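Tryparedoxin (Crithidia fasciculata, PDB 1O8X) probably works as a thioredoxin-like dithiol-disulfide oxidoreductase of the trypanosomatid response to oxidative stress. Local coordinates at residues C68-E73 and K99-F104; Y34-W39 and A78-K83; E59-E64 and E138-K143. The protein carries 1 engineered substitution. One frame throughout, in Å; residues are numbered along the deposited sequence.

How the interactions relate
All three contacts hang on the central sheet of the thioredoxin fold, and all involve strand 63-69 or its neighbour 30-36. Interactions 1 and 2 are buried, their centres about 12 Å apart, and they touch directly: Asp71 OD1 and Ser38 OG form a probable, rather short hydrogen bond, and strands 63-69 and 30-36 are neighbours in the sheet, with Cys68 N close to Tyr34 O. Each has one polar link from a large aromatic residue to a serine, indole N-H in one and phenol in the other. Interaction 3 lies at the other end of strand 63-69, about 23 Å from interaction 1 between centres. Only partly buried, it has no hydrogen bond across it and relies on aromatic and aliphatic packing.

Interaction 1 (C68-E73 and K99-F104); sequences CTWDEE and KLSKHF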
loop_
_atom_site.group_PDB
_atom_site.type_symbol
_atom_site.label_atom_id
_atom_site.label_comp_id
_atom_site.label_asym_id
_atom_site.label_seq_id
_atom_site.Cartn_x
_atom_site.Cartn_y
_atom_site.Cartn_z
ATOM N N CYS A 68 3.329 3.698 -0.718
ATOM C CA CYS A 68 4.486 4.149 0.045
ATOM C C CYS A 68 5.647 4.274 -0.931
ATOM O O CYS A 68 6.258 3.282 -1.314
ATOM C CB CYS A 68 4.803 3.129 1.132
ATOM S SG CYS A 68 3.504 2.966 2.364
ATOM N N THR A 69 5.935 5.497 -1.346
ATOM C CA THR A 69 6.830 5.713 -2.457
ATOM C C THR A 69 8.336 5.548 -2.169
ATOM O O THR A 69 8.810 5.920 -1.105
ATOM C CB THR A 69 6.521 7.100 -3.048
ATOM O OG1 THR A 69 7.223 7.245 -4.280
ATOM C CG2 THR A 69 7.045 8.235 -2.156
ATOM N N TRP A 70 9.058 4.975 -3.129
ATOM C CA TRP A 70 10.521 5.044 -3.149
ATOM C C TRP A 70 11.029 6.028 -4.230
ATOM O O TRP A 70 12.231 6.101 -4.495
ATOM C CB TRP A 70 11.125 3.654 -3.362
ATOM C CG TRP A 70 11.158 2.788 -2.118
ATOM C CD1 TRP A 70 10.452 2.958 -0.946
ATOM C CD2 TRP A 70 11.923 1.600 -1.950
ATOM N NE1 TRP A 70 10.764 1.952 -0.059
ATOM C CE2 TRP A 70 11.663 1.103 -0.653
ATOM C CE3 TRP A 70 12.822 0.903 -2.764
ATOM C CZ2 TRP A 70 12.274 -0.056 -0.160
ATOM C CZ3 TRP A 70 13.413 -0.244 -2.284
ATOM C CH2 TRP A 70 13.136 -0.719 -0.993
ATOM N N ASP A 71 10.113 6.776 -4.842
ATOM C CA ASP A 71 10.495 7.911 -5.678
ATOM C C ASP A 71 11.083 9.026 -4.834
ATOM O O ASP A 71 10.509 9.410 -3.823
ATOM C CB ASP A 71 9.302 8.461 -6.451
ATOM C CG ASP A 71 8.951 7.602 -7.633
ATOM O OD1 ASP A 71 9.738 7.542 -8.605
ATOM O OD2 ASP A 71 7.925 6.926 -7.646
ATOM N N GLU A 72 12.203 9.581 -5.294
ATOM C CA GLU A 72 12.849 10.693 -4.595
ATOM C C GLU A 72 12.538 12.065 -5.171
ATOM O O GLU A 72 12.907 13.077 -4.581
ATOM C CB GLU A 72 14.345 10.425 -4.477
ATOM C CG GLU A 72 14.544 9.211 -3.599
ATOM C CD GLU A 72 15.982 8.853 -3.348
ATOM O OE1 GLU A 72 16.821 9.760 -3.204
ATOM O OE2 GLU A 72 16.255 7.651 -3.260
ATOM N N GLU A 73 11.876 12.086 -6.324
ATOM C CA GLU A 73 11.439 13.330 -6.962
ATOM C C GLU A 73 9.926 13.463 -6.861
ATOM O O GLU A 73 9.202 12.518 -7.188
ATOM C CB GLU A 73 11.822 13.301 -8.433
ATOM C CG GLU A 73 13.313 13.319 -8.704
ATOM C CD GLU A 73 13.604 13.218 -10.186
ATOM O OE1 GLU A 73 13.380 12.136 -10.758
ATOM O OE2 GLU A 73 14.047 14.219 -10.782
ATOM N N LYS A 99 11.275 4.969 7.091
ATOM C CA LYS A 99 11.308 4.281 8.375
ATOM C C LYS A 99 10.421 3.025 8.354
ATOM O O LYS A 99 10.789 1.985 8.899
ATOM C CB LYS A 99 10.956 5.252 9.488
ATOM C CG LYS A 99 12.160 6.148 9.831
ATOM C CD LYS A 99 11.745 7.366 10.619
ATOM C CE LYS A 99 12.943 8.212 11.011
ATOM N NZ LYS A 99 12.535 9.282 11.965
ATOM N N LEU A 100 9.275 3.115 7.684
ATOM C CA LEU A 100 8.375 1.975 7.528
ATOM C C LEU A 100 9.017 0.862 6.687
ATOM O O LEU A 100 8.883 -0.333 7.002
ATOM C CB LEU A 100 7.071 2.448 6.894
ATOM C CG LEU A 100 5.945 1.421 6.857
ATOM C CD1 LEU A 100 5.611 0.885 8.250
ATOM C CD2 LEU A 100 4.705 2.014 6.211
ATOM N N SER A 101 9.728 1.262 5.632
ATOM C CA SER A 101 10.465 0.324 4.793
ATOM C C SER A 101 11.485 -0.437 5.630
ATOM O O SER A 101 11.627 -1.646 5.499
ATOM C CB SER A 101 11.169 1.073 3.665
ATOM O OG SER A 101 10.231 1.718 2.824
ATOM N N LYS A 102 12.172 0.272 6.521
ATOM C CA LYS A 102 13.111 -0.377 7.421
ATOM C C LYS A 102 12.388 -1.305 8.399
ATOM O O LYS A 102 12.805 -2.441 8.595
ATOM C CB LYS A 102 13.962 0.667 8.168
ATOM C CG LYS A 102 14.837 0.053 9.238
ATOM C CD LYS A 102 15.788 1.044 9.882
ATOM C CE LYS A 102 16.641 0.316 10.897
ATOM N NZ LYS A 102 17.660 1.195 11.546
ATOM N N HIS A 103 11.291 -0.831 8.981
ATOM C CA HIS A 103 10.546 -1.628 9.954
ATOM C C HIS A 103 10.134 -2.988 9.387
ATOM O O HIS A 103 10.244 -4.016 10.078
ATOM C CB HIS A 103 9.310 -0.874 10.428
ATOM C CG HIS A 103 8.455 -1.666 11.369
ATOM N ND1 HIS A 103 8.803 -1.907 12.682
ATOM C CD2 HIS A 103 7.287 -2.319 11.165
ATOM C CE1 HIS A 103 7.868 -2.646 13.253
ATOM N NE2 HIS A 103 6.940 -2.913 12.353
ATOM N N PHE A 104 9.676 -3.002 8.133
ATOM C CA PHE A 104 9.273 -4.244 7.471
ATOM C C PHE A 104 10.359 -4.931 6.681
ATOM O O PHE A 104 10.086 -5.882 5.956
ATOM C CB PHE A 104 8.068 -3.960 6.578
ATOM C CG PHE A 104 6.795 -3.951 7.337
ATOM C CD1 PHE A 104 5.991 -2.822 7.377
ATOM C CD2 PHE A 104 6.417 -5.095 8.056
ATOM C CE1 PHE A 104 4.780 -2.847 8.145
ATOM C CE2 PHE A 104 5.256 -5.132 8.781
ATOM C CZ PHE A 104 4.446 -4.005 8.836
#
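The end of strand 63-69 and the last turn of helix 94-103 come closest at Cys68 and Ser101, whose CA atoms lie 8.5 Å apart, so the gap is bridged by side chains alone. This is helix 94-103 packing against the central sheet of the thioredoxin fold. Trp70, just past the strand, makes the polar link. Its CG is anti to the carbonyl carbon (chi1 -79°), and from there the indole reaches across to the helix and presents its N-H edge to Ser101. NE1 of Trp70 donates to Ser101 OG over 2.9 Å in a nearly straight bond, 163° at the hydrogen, with the oxygen close to the ring plane. Ser101 OG accepts from the indole while its own hydrogen goes to the carbonyl oxygen of Val97, one turn back in the same helix. Next to this bond the contact turns apolar: Cys68 SG meets the CD2 methyl of Leu100 at 4.1 Å, a loose touch. Phe35 of strand 30-36 packs against Cys68, Trp70 and Ser101, tying both segments to the neighbouring strand, while Val106 and Ile109 also touch the Trp70 side chain. The indole N-H thus has a well-directed acceptor in a largely apolar setting, and the two hydrogen bonds on the serine oxygen, one accepted and one donated, probably restrict the rotation of the hydroxyl.

Interaction 2 (Y34-W39 and A78-K83); sequences YFSASW and AGYFAK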
loop_
_atom_site.group_PDB
_atom_site.type_symbol
_atom_site.label_atom_id
_atom_site.label_comp_id
_atom_site.label_asym_id
_atom_site.label_seq_id
_atom_site.Cartn_x
_atom_site.Cartn_y
_atom_site.Cartn_z
ATOM N N TYR A 34 1.822 -0.470 -0.122
ATOM C CA TYR A 34 2.385 -0.827 -1.424
ATOM C C TYR A 34 3.642 -0.020 -1.651
ATOM O O TYR A 34 3.584 1.183 -1.881
ATOM C CB TYR A 34 1.367 -0.565 -2.539
ATOM C CG TYR A 34 1.888 -0.932 -3.919
ATOM C CD1 TYR A 34 2.633 -2.099 -4.118
ATOM C CD2 TYR A 34 1.628 -0.119 -5.028
ATOM C CE1 TYR A 34 3.105 -2.447 -5.383
ATOM C CE2 TYR A 34 2.102 -0.470 -6.309
ATOM C CZ TYR A 34 2.822 -1.645 -6.468
ATOM O OH TYR A 34 3.310 -2.044 -7.700
ATOM N N PHE A 35 4.780 -0.691 -1.532
ATOM C CA PHE A 35 6.087 -0.055 -1.738
ATOM C C PHE A 35 6.469 -0.210 -3.202
ATOM O O PHE A 35 6.591 -1.334 -3.713
ATOM C CB PHE A 35 7.148 -0.712 -0.847
ATOM C CG PHE A 35 6.824 -0.627 0.617
ATOM C CD1 PHE A 35 5.998 -1.573 1.222
ATOM C CD2 PHE A 35 7.309 0.425 1.392
ATOM C CE1 PHE A 35 5.669 -1.471 2.574
ATOM C CE2 PHE A 35 6.992 0.505 2.752
ATOM C CZ PHE A 35 6.172 -0.436 3.327
ATOM N N SER A 36 6.619 0.920 -3.885
ATOM C CA SER A 36 6.930 0.912 -5.310
ATOM C C SER A 36 7.537 2.250 -5.696
ATOM O O SER A 36 7.676 3.126 -4.858
ATOM C CB SER A 36 5.687 0.589 -6.149
ATOM O OG SER A 36 6.104 0.325 -7.475
ATOM N N ALA A 37 7.908 2.392 -6.967
ATOM C CA ALA A 37 8.461 3.637 -7.479
ATOM C C ALA A 37 8.249 3.670 -8.964
ATOM O O ALA A 37 8.193 2.622 -9.616
ATOM C CB ALA A 37 9.957 3.730 -7.179
ATOM N N SER A 38 8.191 4.889 -9.502
ATOM C CA SER A 38 8.065 5.065 -10.945
ATOM C C SER A 38 9.251 4.452 -11.709
ATOM O O SER A 38 9.113 4.041 -12.866
ATOM C CB SER A 38 7.917 6.557 -11.276
ATOM O OG SER A 38 9.123 7.270 -11.052
ATOM N N TRP A 39 10.410 4.389 -11.055
ATOM C CA TRP A 39 11.626 3.873 -11.674
ATOM C C TRP A 39 11.798 2.361 -11.612
ATOM O O TRP A 39 12.754 1.828 -12.167
ATOM C CB TRP A 39 12.873 4.558 -11.085
ATOM C CG TRP A 39 12.986 4.546 -9.556
ATOM C CD1 TRP A 39 12.735 5.596 -8.717
ATOM C CD2 TRP A 39 13.407 3.458 -8.719
ATOM N NE1 TRP A 39 12.967 5.231 -7.407
ATOM C CE2 TRP A 39 13.383 3.925 -7.378
ATOM C CE3 TRP A 39 13.830 2.146 -8.959
ATOM C CZ2 TRP A 39 13.739 3.113 -6.290
ATOM C CZ3 TRP A 39 14.183 1.345 -7.885
ATOM C CH2 TRP A 39 14.132 1.831 -6.566
ATOM N N ALA A 78 4.236 12.088 -8.078
ATOM C CA ALA A 78 2.899 12.584 -8.385
ATOM C C ALA A 78 2.339 11.954 -9.658
ATOM O O ALA A 78 1.164 11.566 -9.698
ATOM C CB ALA A 78 2.898 14.093 -8.469
ATOM N N GLY A 79 3.179 11.842 -10.685
ATOM C CA GLY A 79 2.788 11.267 -11.959
ATOM C C GLY A 79 2.420 9.793 -11.847
ATOM O O GLY A 79 1.492 9.300 -12.488
ATOM N N TYR A 80 3.176 9.080 -11.027
ATOM C CA TYR A 80 2.974 7.659 -10.810
ATOM C C TYR A 80 1.724 7.420 -9.971
ATOM O O TYR A 80 0.875 6.605 -10.338
ATOM C CB TYR A 80 4.235 7.091 -10.144
ATOM C CG TYR A 80 4.272 5.596 -9.940
ATOM C CD1 TYR A 80 3.736 4.722 -10.883
ATOM C CD2 TYR A 80 4.847 5.053 -8.795
ATOM C CE1 TYR A 80 3.762 3.353 -10.690
ATOM C CE2 TYR A 80 4.894 3.691 -8.592
ATOM C CZ TYR A 80 4.367 2.833 -9.538
ATOM O OH TYR A 80 4.396 1.467 -9.350
ATOM N N PHE A 81 1.574 8.174 -8.885
ATOM C CA PHE A 81 0.380 8.044 -8.051
ATOM C C PHE A 81 -0.905 8.382 -8.823
ATOM O O PHE A 81 -1.951 7.773 -8.598
ATOM C CB PHE A 81 0.496 8.866 -6.758
ATOM C CG PHE A 81 -0.742 8.801 -5.898
ATOM C CD1 PHE A 81 -1.262 7.577 -5.497
ATOM C CD2 PHE A 81 -1.420 9.962 -5.519
ATOM C CE1 PHE A 81 -2.434 7.518 -4.730
ATOM C CE2 PHE A 81 -2.581 9.906 -4.748
ATOM C CZ PHE A 81 -3.088 8.692 -4.360
ATOM N N ALA A 82 -0.826 9.328 -9.757
ATOM C CA ALA A 82 -2.005 9.735 -10.532
ATOM C C ALA A 82 -2.595 8.579 -11.332
ATOM O O ALA A 82 -3.768 8.608 -11.722
ATOM C CB ALA A 82 -1.658 10.906 -11.458
ATOM N N LYS A 83 -1.773 7.571 -11.584
ATOM C CA LYS A 83 -2.182 6.389 -12.320
ATOM C C LYS A 83 -2.675 5.246 -11.401
ATOM O O LYS A 83 -2.949 4.143 -11.870
ATOM C CB LYS A 83 -1.029 5.932 -13.228
ATOM C CG LYS A 83 -0.589 6.989 -14.253
ATOM C CD LYS A 83 0.849 6.750 -14.679
ATOM C CE LYS A 83 1.406 7.908 -15.488
ATOM N NZ LYS A 83 2.868 7.728 -15.697
#
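Tyr80, on helix 74-81, meets the end of strand 30-36 and the loop after it, where the thioredoxin fold leads into its redox motif, here Cys40 to the engineered Ala43. Along 78-83 the approach falls to this residue, for the helix turns its other side chains elsewhere. The Tyr80 CB comes first, 3.9 Å from Ser38 CB. Beyond it the ring slips under the chain: Ser38 CA sits over one face, a CH-pi contact 4.0 Å from the centroid and 18° off the normal, and Tyr80 CE2 comes within 3.4 Å of Ala37 C. With CG anti to the backbone N (chi1 -175°), the ring extends from the helix to the strand. Phe67 meets it with the planes at about a right angle, and the engineered Ala43 touches it from helix 41-57. The phenol ends beside strand 30-36, with Tyr34 OH near it but bonded to Thr47, to which Tyr80 OH has a weak hydrogen bond. The bond that closes the contact joins Tyr80 OH to Ser36 OG at 2.8 Å, with the serine oxygen at the ring edge, near its plane.

Interaction 3 (E59-E64 and E138-K143); sequences ESKNFE and EQFPWK
Phe140 has its CG anti to the backbone N (chi1 173°), and Lys61 has its CG anti to the carbonyl carbon (chi1 -62°); these torsions run the two side chains past one another in opposite directions, the lysine methylenes along the ring. Here the C-terminal segment of the thioredoxin fold packs against the type I beta turn Glu59 to Asn62, which leads into strand 63-69. Lys61 lays its aliphatic part over one face of Phe140: CD stands 4.0 Å from the centroid in a CH-pi contact, and Lys61 CB lies 3.8 Å from Phe140 CE2. The opposite face is taken by Pro141 CB; the Phe140-Pro141 peptide is cis, consistent with the proline folding over the preceding ring, which is thus sandwiched between lysine methylenes and proline. Trp142 CH2 comes to the ring edge, in its plane. Phe63 approaches the CZ and CE1 end of the Phe140 ring obliquely, the two rings inclined at 37° with centroids 5.4 Å apart. Leu30 and Phe32 of strand 30-36 touch both phenylalanines, and Phe53 of helix 41-57 adds to the cluster around Phe140. The charged end of Lys61 has a cation-pi partner in Phe57, so the same side chain serves two aromatic rings. No hydrogen bond crosses between the segments, and the tightest approach is between the phenylalanines, Phe63 CD2 to Phe140 CZ at 3.6 Å.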
loop_
_atom_site.group_PDB
_atom_site.type_symbol
_atom_site.label_atom_id
_atom_site.label_comp_id
_atom_site.label_asym_id
_atom_site.label_seq_id
_atom_site.Cartn_x
_atom_site.Cartn_y
_atom_site.Cartn_z
ATOM N N GLU A 59 -13.838 -3.339 -1.878
ATOM C CA GLU A 59 -15.071 -3.204 -1.095
ATOM C C GLU A 59 -15.504 -4.525 -0.444
ATOM O O GLU A 59 -15.681 -4.593 0.787
ATOM C CB GLU A 59 -16.196 -2.615 -1.948
ATOM C CG GLU A 59 -15.860 -1.319 -2.665
ATOM C CD GLU A 59 -16.782 -1.070 -3.849
ATOM O OE1 GLU A 59 -18.008 -0.964 -3.614
ATOM O OE2 GLU A 59 -16.291 -0.983 -5.004
ATOM N N SER A 60 -15.630 -5.585 -1.245
ATOM C CA SER A 60 -16.204 -6.847 -0.749
ATOM C C SER A 60 -15.293 -7.570 0.253
ATOM O O SER A 60 -15.768 -8.275 1.159
ATOM C CB SER A 60 -16.576 -7.786 -1.896
ATOM O OG SER A 60 -15.449 -8.138 -2.684
ATOM N N LYS A 61 -13.980 -7.412 0.072
ATOM C CA LYS A 61 -12.974 -7.988 0.978
ATOM C C LYS A 61 -12.429 -6.963 1.981
ATOM O O LYS A 61 -11.522 -7.273 2.751
ATOM C CB LYS A 61 -11.850 -8.685 0.201
ATOM C CG LYS A 61 -12.349 -9.858 -0.622
ATOM C CD LYS A 61 -11.240 -10.751 -1.149
ATOM C CE LYS A 61 -11.786 -11.764 -2.151
ATOM N NZ LYS A 61 -12.905 -12.582 -1.584
ATOM N N ASN A 62 -13.005 -5.759 1.970
ATOM C CA ASN A 62 -12.767 -4.716 2.971
ATOM C C ASN A 62 -11.291 -4.381 3.213
ATOM O O ASN A 62 -10.752 -4.526 4.316
ATOM C CB ASN A 62 -13.478 -5.031 4.290
ATOM C CG ASN A 62 -13.616 -3.799 5.177
ATOM O OD1 ASN A 62 -13.465 -3.885 6.387
ATOM N ND2 ASN A 62 -13.915 -2.647 4.573
ATOM N N PHE A 63 -10.637 -3.918 2.162
ATOM C CA PHE A 63 -9.262 -3.495 2.303
ATOM C C PHE A 63 -9.018 -2.185 1.561
ATOM O O PHE A 63 -9.817 -1.755 0.712
ATOM C CB PHE A 63 -8.274 -4.596 1.865
ATOM C CG PHE A 63 -8.317 -4.935 0.391
ATOM C CD1 PHE A 63 -7.566 -4.211 -0.527
ATOM C CD2 PHE A 63 -9.075 -6.005 -0.067
ATOM C CE1 PHE A 63 -7.602 -4.539 -1.880
ATOM C CE2 PHE A 63 -9.100 -6.346 -1.415
ATOM C CZ PHE A 63 -8.360 -5.608 -2.325
ATOM N N GLU A 64 -7.887 -1.580 1.882
ATOM C CA GLU A 64 -7.409 -0.386 1.206
ATOM C C GLU A 64 -5.945 -0.571 0.880
ATOM O O GLU A 64 -5.277 -1.380 1.521
ATOM C CB GLU A 64 -7.607 0.829 2.130
ATOM C CG GLU A 64 -7.330 2.184 1.491
ATOM C CD GLU A 64 -8.091 2.395 0.193
ATOM O OE1 GLU A 64 -7.575 2.022 -0.886
ATOM O OE2 GLU A 64 -9.217 2.922 0.259
ATOM N N GLU A 138 -8.895 -16.375 -3.602
ATOM C CA GLU A 138 -9.447 -17.541 -2.915
ATOM C C GLU A 138 -8.726 -17.773 -1.589
ATOM O O GLU A 138 -9.287 -18.323 -0.646
ATOM C CB GLU A 138 -9.367 -18.761 -3.841
ATOM C CG GLU A 138 -10.354 -18.679 -4.998
ATOM C CD GLU A 138 -10.386 -19.921 -5.870
ATOM O OE1 GLU A 138 -9.640 -20.893 -5.602
ATOM O OE2 GLU A 138 -11.176 -19.922 -6.836
ATOM N N GLN A 139 -7.470 -17.343 -1.516
ATOM C CA GLN A 139 -6.685 -17.496 -0.296
ATOM C C GLN A 139 -6.375 -16.170 0.391
ATOM O O GLN A 139 -5.577 -16.127 1.347
ATOM C CB GLN A 139 -5.388 -18.266 -0.562
ATOM C CG GLN A 139 -5.620 -19.703 -1.039
ATOM C CD GLN A 139 -6.546 -20.490 -0.140
ATOM O OE1 GLN A 139 -7.464 -21.164 -0.630
ATOM N NE2 GLN A 139 -6.319 -20.418 1.173
ATOM N N PHE A 140 -7.001 -15.093 -0.082
ATOM C CA PHE A 140 -6.865 -13.784 0.571
ATOM C C PHE A 140 -7.219 -13.911 2.062
ATOM O O PHE A 140 -8.181 -14.618 2.380
ATOM C CB PHE A 140 -7.812 -12.807 -0.132
ATOM C CG PHE A 140 -7.909 -11.462 0.512
ATOM C CD1 PHE A 140 -7.122 -10.403 0.073
ATOM C CD2 PHE A 140 -8.815 -11.247 1.557
ATOM C CE1 PHE A 140 -7.245 -9.144 0.688
ATOM C CE2 PHE A 140 -8.933 -10.010 2.170
ATOM C CZ PHE A 140 -8.165 -8.962 1.740
ATOM N N PRO A 141 -6.533 -13.225 2.987
ATOM C CA PRO A 141 -5.456 -12.259 2.749
ATOM C C PRO A 141 -4.038 -12.843 2.798
ATOM O O PRO A 141 -3.107 -12.103 3.122
ATOM C CB PRO A 141 -5.638 -11.277 3.917
ATOM C CG PRO A 141 -6.074 -12.176 5.036
ATOM C CD PRO A 141 -6.908 -13.270 4.414
ATOM N N TRP A 142 -3.881 -14.127 2.469
ATOM C CA TRP A 142 -2.549 -14.743 2.292
ATOM C C TRP A 142 -1.737 -14.661 3.579
ATOM O O TRP A 142 -0.591 -14.241 3.592
ATOM C CB TRP A 142 -1.795 -14.123 1.104
ATOM C CG TRP A 142 -2.646 -14.064 -0.141
ATOM C CD1 TRP A 142 -3.145 -15.127 -0.849
ATOM C CD2 TRP A 142 -3.127 -12.889 -0.802
ATOM N NE1 TRP A 142 -3.893 -14.683 -1.915
ATOM C CE2 TRP A 142 -3.908 -13.313 -1.909
ATOM C CE3 TRP A 142 -2.984 -11.514 -0.571
ATOM C CZ2 TRP A 142 -4.518 -12.408 -2.790
ATOM C CZ3 TRP A 142 -3.591 -10.618 -1.438
ATOM C CH2 TRP A 142 -4.351 -11.068 -2.537
ATOM N N LYS A 143 -2.366 -15.049 4.686
ATOM C CA LYS A 143 -1.790 -14.861 6.004
ATOM C C LYS A 143 -0.409 -15.497 6.131
ATOM O O LYS A 143 -0.171 -16.643 5.698
ATOM C CB LYS A 143 -2.700 -15.498 7.053
ATOM C CG LYS A 143 -4.026 -14.806 7.165
ATOM C CD LYS A 143 -4.852 -15.356 8.305
ATOM C CE LYS A 143 -6.312 -15.096 8.027
ATOM N NZ LYS A 143 -6.804 -15.990 6.947
#